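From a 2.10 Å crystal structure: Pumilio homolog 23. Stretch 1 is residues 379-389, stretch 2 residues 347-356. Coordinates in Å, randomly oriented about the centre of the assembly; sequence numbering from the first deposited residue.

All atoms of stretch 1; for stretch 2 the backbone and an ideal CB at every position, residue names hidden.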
# COMPACT_ATOMS: atom_id res chain seq x y z
N LYS A 379 11.43 11.50 23.68
CA LYS A 379 12.72 10.86 23.42
C LYS A 379 12.92 10.59 21.93
O LYS A 379 14.04 10.72 21.42
CB LYS A 379 12.83 9.56 24.23
CG LYS A 379 13.22 9.77 25.69
CD LYS A 379 13.09 8.45 26.45
CE LYS A 379 13.23 8.62 27.95
NZ LYS A 379 14.66 8.67 28.35
N CYS A 380 11.86 10.17 21.23
CA CYS A 380 11.99 9.92 19.80
C CYS A 380 12.23 11.21 19.02
O CYS A 380 13.09 11.26 18.13
CB CYS A 380 10.74 9.21 19.28
SG CYS A 380 10.72 7.44 19.73
N CYS A 381 11.46 12.25 19.32
CA CYS A 381 11.64 13.53 18.62
C CYS A 381 13.04 14.09 18.85
O CYS A 381 13.68 14.58 17.91
CB CYS A 381 10.58 14.53 19.08
SG CYS A 381 8.87 14.08 18.68
N GLU A 382 13.53 14.02 20.09
CA GLU A 382 14.86 14.57 20.38
C GLU A 382 15.95 13.72 19.77
O GLU A 382 16.97 14.25 19.31
CB GLU A 382 15.07 14.72 21.89
CG GLU A 382 14.26 15.87 22.51
CD GLU A 382 14.60 17.22 21.89
OE1 GLU A 382 15.79 17.43 21.55
OE2 GLU A 382 13.67 18.05 21.74
N ALA A 383 15.78 12.39 19.77
CA ALA A 383 16.78 11.53 19.15
C ALA A 383 16.90 11.83 17.65
O ALA A 383 18.01 11.80 17.09
CB ALA A 383 16.44 10.06 19.38
N LEU A 384 15.78 12.13 16.99
CA LEU A 384 15.82 12.47 15.57
C LEU A 384 16.60 13.77 15.34
O LEU A 384 17.43 13.84 14.44
CB LEU A 384 14.41 12.58 15.01
CG LEU A 384 14.36 13.05 13.55
CD1 LEU A 384 15.14 12.10 12.62
CD2 LEU A 384 12.92 13.22 13.06
N VAL A 385 16.33 14.80 16.16
CA VAL A 385 17.08 16.06 16.01
C VAL A 385 18.57 15.82 16.14
O VAL A 385 19.37 16.27 15.31
CB VAL A 385 16.63 17.10 17.04
CG1 VAL A 385 17.44 18.38 16.85
CG2 VAL A 385 15.13 17.39 16.94
N GLY A 386 18.98 15.12 17.20
CA GLY A 386 20.38 14.87 17.44
C GLY A 386 21.03 14.02 16.37
O GLY A 386 22.22 14.14 16.10
N ALA A 387 20.25 13.14 15.73
CA ALA A 387 20.80 12.35 14.65
C ALA A 387 21.10 13.19 13.42
O ALA A 387 22.00 12.86 12.64
CB ALA A 387 19.84 11.22 14.27
N VAL A 388 20.37 14.28 13.22
CA VAL A 388 20.48 15.05 11.99
C VAL A 388 21.33 16.29 12.23
O VAL A 388 22.02 16.77 11.32
CB VAL A 388 19.08 15.43 11.45
CG1 VAL A 388 19.20 16.33 10.23
CG2 VAL A 388 18.29 14.16 11.11
N CYS A 389 21.30 16.80 13.46
CA CYS A 389 21.98 18.03 13.85
C CYS A 389 22.91 17.73 15.02
O CYS A 389 22.47 17.72 16.17
CB CYS A 389 20.97 19.11 14.21
SG CYS A 389 19.80 19.44 12.88
N UNK A 347 17.49 0.84 19.08
CA UNK A 347 17.51 1.56 17.81
C UNK A 347 17.76 3.06 17.92
O UNK A 347 18.40 3.64 17.04
CB UNK A 347 16.18 1.34 17.09
N UNK A 348 17.23 3.72 18.95
CA UNK A 348 17.36 5.17 19.03
C UNK A 348 18.81 5.65 19.07
O UNK A 348 19.13 6.61 18.34
CB UNK A 348 16.62 5.68 20.27
N UNK A 349 19.74 5.03 19.83
CA UNK A 349 21.15 5.44 19.75
C UNK A 349 21.74 5.37 18.34
O UNK A 349 22.79 5.95 18.08
CB UNK A 349 21.99 4.56 20.68
N UNK A 350 21.07 4.66 17.43
CA UNK A 350 21.58 4.44 16.08
C UNK A 350 20.73 5.11 15.01
O UNK A 350 20.79 4.71 13.85
CB UNK A 350 21.67 2.94 15.80
N UNK A 351 19.92 6.10 15.40
CA UNK A 351 19.14 6.85 14.41
C UNK A 351 20.03 7.41 13.33
O UNK A 351 19.68 7.40 12.14
CB UNK A 351 18.36 7.98 15.08
N UNK A 352 21.20 7.92 13.71
CA UNK A 352 22.10 8.53 12.74
C UNK A 352 22.57 7.49 11.73
O UNK A 352 22.50 7.72 10.51
CB UNK A 352 23.30 9.17 13.44
N UNK A 353 23.06 6.35 12.22
CA UNK A 353 23.44 5.24 11.35
C UNK A 353 22.32 4.90 10.38
O UNK A 353 22.54 4.77 9.17
CB UNK A 353 23.81 4.01 12.18
N UNK A 354 21.10 4.74 10.90
CA UNK A 354 19.98 4.34 10.06
C UNK A 354 19.73 5.36 8.96
O UNK A 354 19.53 4.98 7.79
CB UNK A 354 18.72 4.16 10.91
N UNK A 355 19.77 6.65 9.29
CA UNK A 355 19.56 7.67 8.27
C UNK A 355 20.71 7.69 7.26
O UNK A 355 20.47 7.83 6.05
CB UNK A 355 19.41 9.05 8.92
N UNK A 356 21.95 7.53 7.73
CA UNK A 356 23.10 7.51 6.84
C UNK A 356 23.01 6.36 5.84
O UNK A 356 23.37 6.51 4.67
CB UNK A 356 24.39 7.40 7.65

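Position 347 lies beyond the reach of stretch 1. Its ideal CB has nothing of that stretch within 5.5 Å, so the visible atoms set no preference. The residue is Leu 347.

At 348 the CA-to-CB bond points toward stretch 1, and the ideal CB is 4.5 Å from Ala 383 CB. A small apolar side chain suits this spacing, though others are not excluded. The residue is Ala 348, and its CB rests 4.4 Å from Ala 383 CB.

Position 349 points away from stretch 1. Its phi of -56° is compatible with proline, among many others. It is Pro 349.

Position 350 also points away. It comes right before a helix, at the N-cap, where Ser, Thr, Asp or Asn is common. The residue is Arg 350, whose side chain does not reach stretch 1.

At 351 the CA-to-CB bond points toward stretch 1. The ideal CB is 3.6 Å from Ala 387 CB and 4.3 Å from Ala 383 O. Beyond it lies a hollow lined by Cys 380, Ala 383, Leu 384 and Ala 387. The small alanines leave room for a large apolar group such as Leu, Met or Phe. It is Phe 351, a knob in that hole. Its CD2 is 3.8 Å from Ala 383 CB. The ring edge meets backbone: CE2 is 3.8 Å from Cys 380 O, and CD2 is 3.7 Å from Leu 384 N. That N already bonds to Cys 380 O within its own helix, so the ring packs on satisfied backbone.

At 352 the backbone comes closest, with its CA 4.5 Å from Ala 387 CA. The CA-to-CB bond points sideways, and the ideal CB is 4.0 Å from Ala 387 O. A long, flexible or polar chain could pass outward. Lys 352 does so; its end leads away, and NZ forms a salt bridge with OE2 of the residue at 356, at 2.5 Å.

Positions 353 and 354 are out of reach and little constrained by stretch 1. They are Asp 353 and Leu 354.

Position 355 points toward stretch 1, but nothing lies within 5.5 Å of its ideal CB. A longer apolar chain, such as Leu, Ile or Met, could cross the gap to Leu 384, Ala 387 and Val 388. Leu 355 does: CD1 is 3.6 Å from Val 388 CG2 and 4.1 Å from both Leu 384 CD1 and Ala 387 CB.

Position 356 is out of reach of stretch 1, which sets no preference; an acidic residue could pair with Lys 352, four residues earlier. It is Glu 356, the partner in that salt bridge.

Stretch 2, residues 347-356: LAPRFKDLLE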
# COMPACT_ATOMS: atom_id res chain seq x y z
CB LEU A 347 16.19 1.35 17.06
CG LEU A 347 15.87 -0.08 16.64
CD1 LEU A 347 14.44 -0.17 16.11
CD2 LEU A 347 16.87 -0.55 15.59
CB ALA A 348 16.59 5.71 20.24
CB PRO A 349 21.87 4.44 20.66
CG PRO A 349 20.83 3.94 21.58
CD PRO A 349 19.54 3.96 20.83
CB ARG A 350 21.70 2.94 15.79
CG ARG A 350 22.36 2.15 16.89
CD ARG A 350 23.85 2.47 16.97
NE ARG A 350 24.66 1.43 16.35
CZ ARG A 350 24.84 0.21 16.87
NH1 ARG A 350 24.24 -0.14 18.00
NH2 ARG A 350 25.61 -0.66 16.24
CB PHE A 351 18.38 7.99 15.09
CG PHE A 351 16.98 7.64 15.53
CD1 PHE A 351 16.54 6.33 15.55
CD2 PHE A 351 16.10 8.65 15.91
CE1 PHE A 351 15.26 6.03 15.97
CE2 PHE A 351 14.82 8.35 16.32
CZ PHE A 351 14.39 7.04 16.35
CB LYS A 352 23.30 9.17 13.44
CG LYS A 352 24.22 9.96 12.52
CD LYS A 352 25.51 10.39 13.25
CE LYS A 352 26.12 11.64 12.62
NZ LYS A 352 26.14 11.59 11.13
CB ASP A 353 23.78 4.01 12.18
CG ASP A 353 24.77 4.31 13.29
OD1 ASP A 353 24.37 4.90 14.31
OD2 ASP A 353 25.94 3.92 13.14
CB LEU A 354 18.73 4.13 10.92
CG LEU A 354 18.77 2.93 11.88
CD1 LEU A 354 17.56 2.94 12.81
CD2 LEU A 354 18.82 1.63 11.10
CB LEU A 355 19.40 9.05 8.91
CG LEU A 355 18.16 9.23 9.79
CD1 LEU A 355 18.24 10.57 10.51
CD2 LEU A 355 16.88 9.15 8.96
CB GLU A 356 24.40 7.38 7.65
CG GLU A 356 24.81 8.64 8.38
CD GLU A 356 25.97 8.41 9.34
OE1 GLU A 356 26.36 7.25 9.55
OE2 GLU A 356 26.49 9.40 9.90
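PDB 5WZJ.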